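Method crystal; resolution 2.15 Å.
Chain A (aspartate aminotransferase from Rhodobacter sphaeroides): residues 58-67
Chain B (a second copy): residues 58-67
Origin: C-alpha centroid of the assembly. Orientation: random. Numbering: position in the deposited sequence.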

# COMPACT_ATOMS: atom_id res chain seq x y z
N ALA A 58 -12.59 -18.12 -3.78
CA ALA A 58 -12.08 -16.75 -3.64
C ALA A 58 -12.20 -15.96 -4.96
O ALA A 58 -12.57 -14.80 -4.95
CB ALA A 58 -10.65 -16.74 -3.14
N PHE A 59 -11.90 -16.61 -6.09
CA PHE A 59 -12.01 -15.94 -7.39
C PHE A 59 -13.46 -15.60 -7.72
O PHE A 59 -13.72 -14.54 -8.25
CB PHE A 59 -11.40 -16.77 -8.55
CG PHE A 59 -11.51 -16.08 -9.90
CD1 PHE A 59 -10.67 -15.02 -10.22
CD2 PHE A 59 -12.53 -16.42 -10.80
CE1 PHE A 59 -10.82 -14.32 -11.45
CE2 PHE A 59 -12.68 -15.74 -12.00
CZ PHE A 59 -11.81 -14.68 -12.33
N ASP A 60 -14.39 -16.53 -7.44
CA ASP A 60 -15.83 -16.25 -7.62
C ASP A 60 -16.29 -15.03 -6.79
O ASP A 60 -17.16 -14.28 -7.24
CB ASP A 60 -16.70 -17.47 -7.25
CG ASP A 60 -16.54 -18.65 -8.23
OD1 ASP A 60 -16.40 -18.43 -9.45
OD2 ASP A 60 -16.57 -19.81 -7.74
N LEU A 61 -15.68 -14.83 -5.61
CA LEU A 61 -15.99 -13.66 -4.78
C LEU A 61 -15.45 -12.40 -5.38
O LEU A 61 -16.11 -11.35 -5.33
CB LEU A 61 -15.46 -13.83 -3.34
CG LEU A 61 -16.15 -14.90 -2.51
CD1 LEU A 61 -15.37 -15.19 -1.24
CD2 LEU A 61 -17.64 -14.50 -2.18
N PHE A 62 -14.24 -12.47 -5.93
CA PHE A 62 -13.64 -11.33 -6.58
C PHE A 62 -14.49 -10.92 -7.80
O PHE A 62 -14.79 -9.72 -8.02
CB PHE A 62 -12.22 -11.66 -7.03
CG PHE A 62 -11.47 -10.49 -7.59
CD1 PHE A 62 -11.59 -10.15 -8.92
CD2 PHE A 62 -10.65 -9.71 -6.78
CE1 PHE A 62 -10.92 -9.06 -9.43
CE2 PHE A 62 -9.97 -8.64 -7.27
CZ PHE A 62 -10.09 -8.31 -8.59
N SER A 63 -14.88 -11.93 -8.57
CA SER A 63 -15.72 -11.75 -9.75
C SER A 63 -17.09 -11.16 -9.42
O SER A 63 -17.55 -10.22 -10.10
CB SER A 63 -15.90 -13.09 -10.46
OG SER A 63 -16.82 -12.95 -11.49
N ALA A 64 -17.75 -11.69 -8.39
CA ALA A 64 -19.05 -11.13 -7.95
C ALA A 64 -18.91 -9.68 -7.47
O ALA A 64 -19.76 -8.85 -7.76
CB ALA A 64 -19.73 -12.01 -6.85
N GLY A 65 -17.78 -9.37 -6.83
CA GLY A 65 -17.49 -7.99 -6.38
C GLY A 65 -17.27 -7.00 -7.51
O GLY A 65 -17.70 -5.84 -7.42
N VAL A 66 -16.57 -7.43 -8.55
CA VAL A 66 -16.38 -6.61 -9.74
C VAL A 66 -17.71 -6.37 -10.45
O VAL A 66 -17.99 -5.26 -10.91
CB VAL A 66 -15.34 -7.24 -10.72
CG1 VAL A 66 -15.32 -6.49 -12.01
CG2 VAL A 66 -13.92 -7.27 -10.07
N GLN A 67 -18.53 -7.40 -10.53
CA GLN A 67 -19.88 -7.29 -11.10
C GLN A 67 -20.77 -6.32 -10.27
O GLN A 67 -21.55 -5.57 -10.82
CB GLN A 67 -20.53 -8.69 -11.19
CG GLN A 67 -21.95 -8.73 -11.81
CD GLN A 67 -21.97 -8.35 -13.32
OE1 GLN A 67 -20.95 -8.50 -14.04
NE2 GLN A 67 -23.13 -7.85 -13.79
N ALA B 58 -10.32 -5.69 -19.07
CA ALA B 58 -9.49 -5.71 -17.85
C ALA B 58 -9.77 -6.94 -16.99
O ALA B 58 -8.85 -7.63 -16.58
CB ALA B 58 -9.71 -4.45 -17.04
N PHE B 59 -11.04 -7.23 -16.73
CA PHE B 59 -11.38 -8.39 -15.92
C PHE B 59 -10.94 -9.72 -16.59
O PHE B 59 -10.49 -10.66 -15.89
CB PHE B 59 -12.87 -8.43 -15.60
CG PHE B 59 -13.25 -9.60 -14.79
CD1 PHE B 59 -12.90 -9.67 -13.46
CD2 PHE B 59 -13.86 -10.71 -15.37
CE1 PHE B 59 -13.22 -10.79 -12.71
CE2 PHE B 59 -14.18 -11.82 -14.62
CZ PHE B 59 -13.85 -11.87 -13.31
N ASP B 60 -11.04 -9.80 -17.91
CA ASP B 60 -10.50 -10.94 -18.62
C ASP B 60 -8.97 -11.10 -18.41
O ASP B 60 -8.48 -12.21 -18.22
CB ASP B 60 -10.82 -10.88 -20.10
CG ASP B 60 -12.32 -11.14 -20.40
OD1 ASP B 60 -13.05 -11.62 -19.49
OD2 ASP B 60 -12.74 -10.85 -21.53
N LEU B 61 -8.25 -9.98 -18.42
CA LEU B 61 -6.80 -10.01 -18.17
C LEU B 61 -6.50 -10.46 -16.75
O LEU B 61 -5.59 -11.27 -16.54
CB LEU B 61 -6.16 -8.63 -18.44
CG LEU B 61 -6.12 -8.20 -19.91
CD1 LEU B 61 -5.71 -6.67 -20.04
CD2 LEU B 61 -5.16 -9.12 -20.71
N PHE B 62 -7.30 -9.97 -15.80
CA PHE B 62 -7.17 -10.32 -14.38
C PHE B 62 -7.40 -11.84 -14.22
O PHE B 62 -6.63 -12.54 -13.54
CB PHE B 62 -8.18 -9.52 -13.52
CG PHE B 62 -8.02 -9.76 -12.04
CD1 PHE B 62 -8.63 -10.87 -11.43
CD2 PHE B 62 -7.21 -8.95 -11.28
CE1 PHE B 62 -8.43 -11.16 -10.11
CE2 PHE B 62 -7.02 -9.20 -9.93
CZ PHE B 62 -7.63 -10.32 -9.34
N SER B 63 -8.45 -12.32 -14.89
CA SER B 63 -8.82 -13.71 -14.85
C SER B 63 -7.78 -14.65 -15.50
O SER B 63 -7.51 -15.72 -14.99
CB SER B 63 -10.17 -13.89 -15.53
OG SER B 63 -10.53 -15.24 -15.47
N ALA B 64 -7.20 -14.22 -16.61
CA ALA B 64 -6.10 -14.96 -17.23
C ALA B 64 -4.87 -15.03 -16.29
O ALA B 64 -4.21 -16.07 -16.21
CB ALA B 64 -5.73 -14.33 -18.58
N GLY B 65 -4.62 -13.95 -15.55
CA GLY B 65 -3.47 -13.91 -14.59
C GLY B 65 -3.67 -14.86 -13.41
O GLY B 65 -2.77 -15.63 -13.06
N VAL B 66 -4.86 -14.85 -12.84
CA VAL B 66 -5.16 -15.77 -11.77
C VAL B 66 -4.97 -17.23 -12.23
O VAL B 66 -4.24 -17.99 -11.58
CB VAL B 66 -6.56 -15.58 -11.24
CG1 VAL B 66 -6.91 -16.71 -10.27
CG2 VAL B 66 -6.65 -14.20 -10.53
N GLN B 67 -5.55 -17.58 -13.37
CA GLN B 67 -5.38 -18.91 -13.97
C GLN B 67 -3.89 -19.26 -14.20
O GLN B 67 -3.51 -20.40 -14.02
CB GLN B 67 -6.17 -19.00 -15.29
CG GLN B 67 -6.10 -20.37 -16.02
CD GLN B 67 -6.65 -21.52 -15.17
OE1 GLN B 67 -7.55 -21.32 -14.34
NE2 GLN B 67 -6.08 -22.73 -15.34

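Residues 58-67 are helical in both copies, and the two helices pack almost exactly antiparallel, at 172°, with their axes 12.0 Å apart at closest approach. The register pairs residue 59 of each chain with residue 66 of the other: the CA atoms of A:Phe59 and B:Val66 lie 8.1 Å apart, as do those of A:Val66 and B:Phe59. The 12.0 Å axis separation leaves room for aromatic side chains between the backbones, and no hydrogen bond crosses the contact. Within each helix, i to i+4 bonds such as A:Ser63 N to A:Phe59 O (2.9 Å) hold the backbone in helical form and keep residues 59, 62, 63 and 66 along one side.

All four phenylalanines point toward the opposing helix and adopt the t rotamer at chi1, with chi2 within 20° of perpendicular. On the more buried side of the contact, the rings of A:Phe62 and B:Phe62 form an offset stack, their planes at 2° and centroids 4.0 Å apart; each CZ lies over one face of the other ring, and the two CZ atoms are 3.3 Å apart. The nearly identical chi angles of the two copies, -174°/-86° and -175°/-84°, fit this symmetrical arrangement.

Each Phe59 is a knob in a hole formed by Phe59, Phe62, Ser63 and Val66 of the partner. A:Phe59 CE1 approaches B:Phe62 CD1 (4.1 Å) edge to edge; with chi1 at t, the CB-CG bond heads toward the partner helix, and A:Phe59 CD1 meets B:Val66 CG2 at 4.1 Å. Val66 has chi1 of 171° in both copies. The Phe59 rings meet at their tips, CZ of A:Phe59 to CZ of B:Phe59 being 3.6 Å, but are slid apart and barely overlap. B:Ser63 OG lies 3.4 Å from A:Phe59 CZ, a van der Waals contact. Ser63 is t in both copies; A:Ser63 OG is hydrogen-bonded elsewhere in the structure.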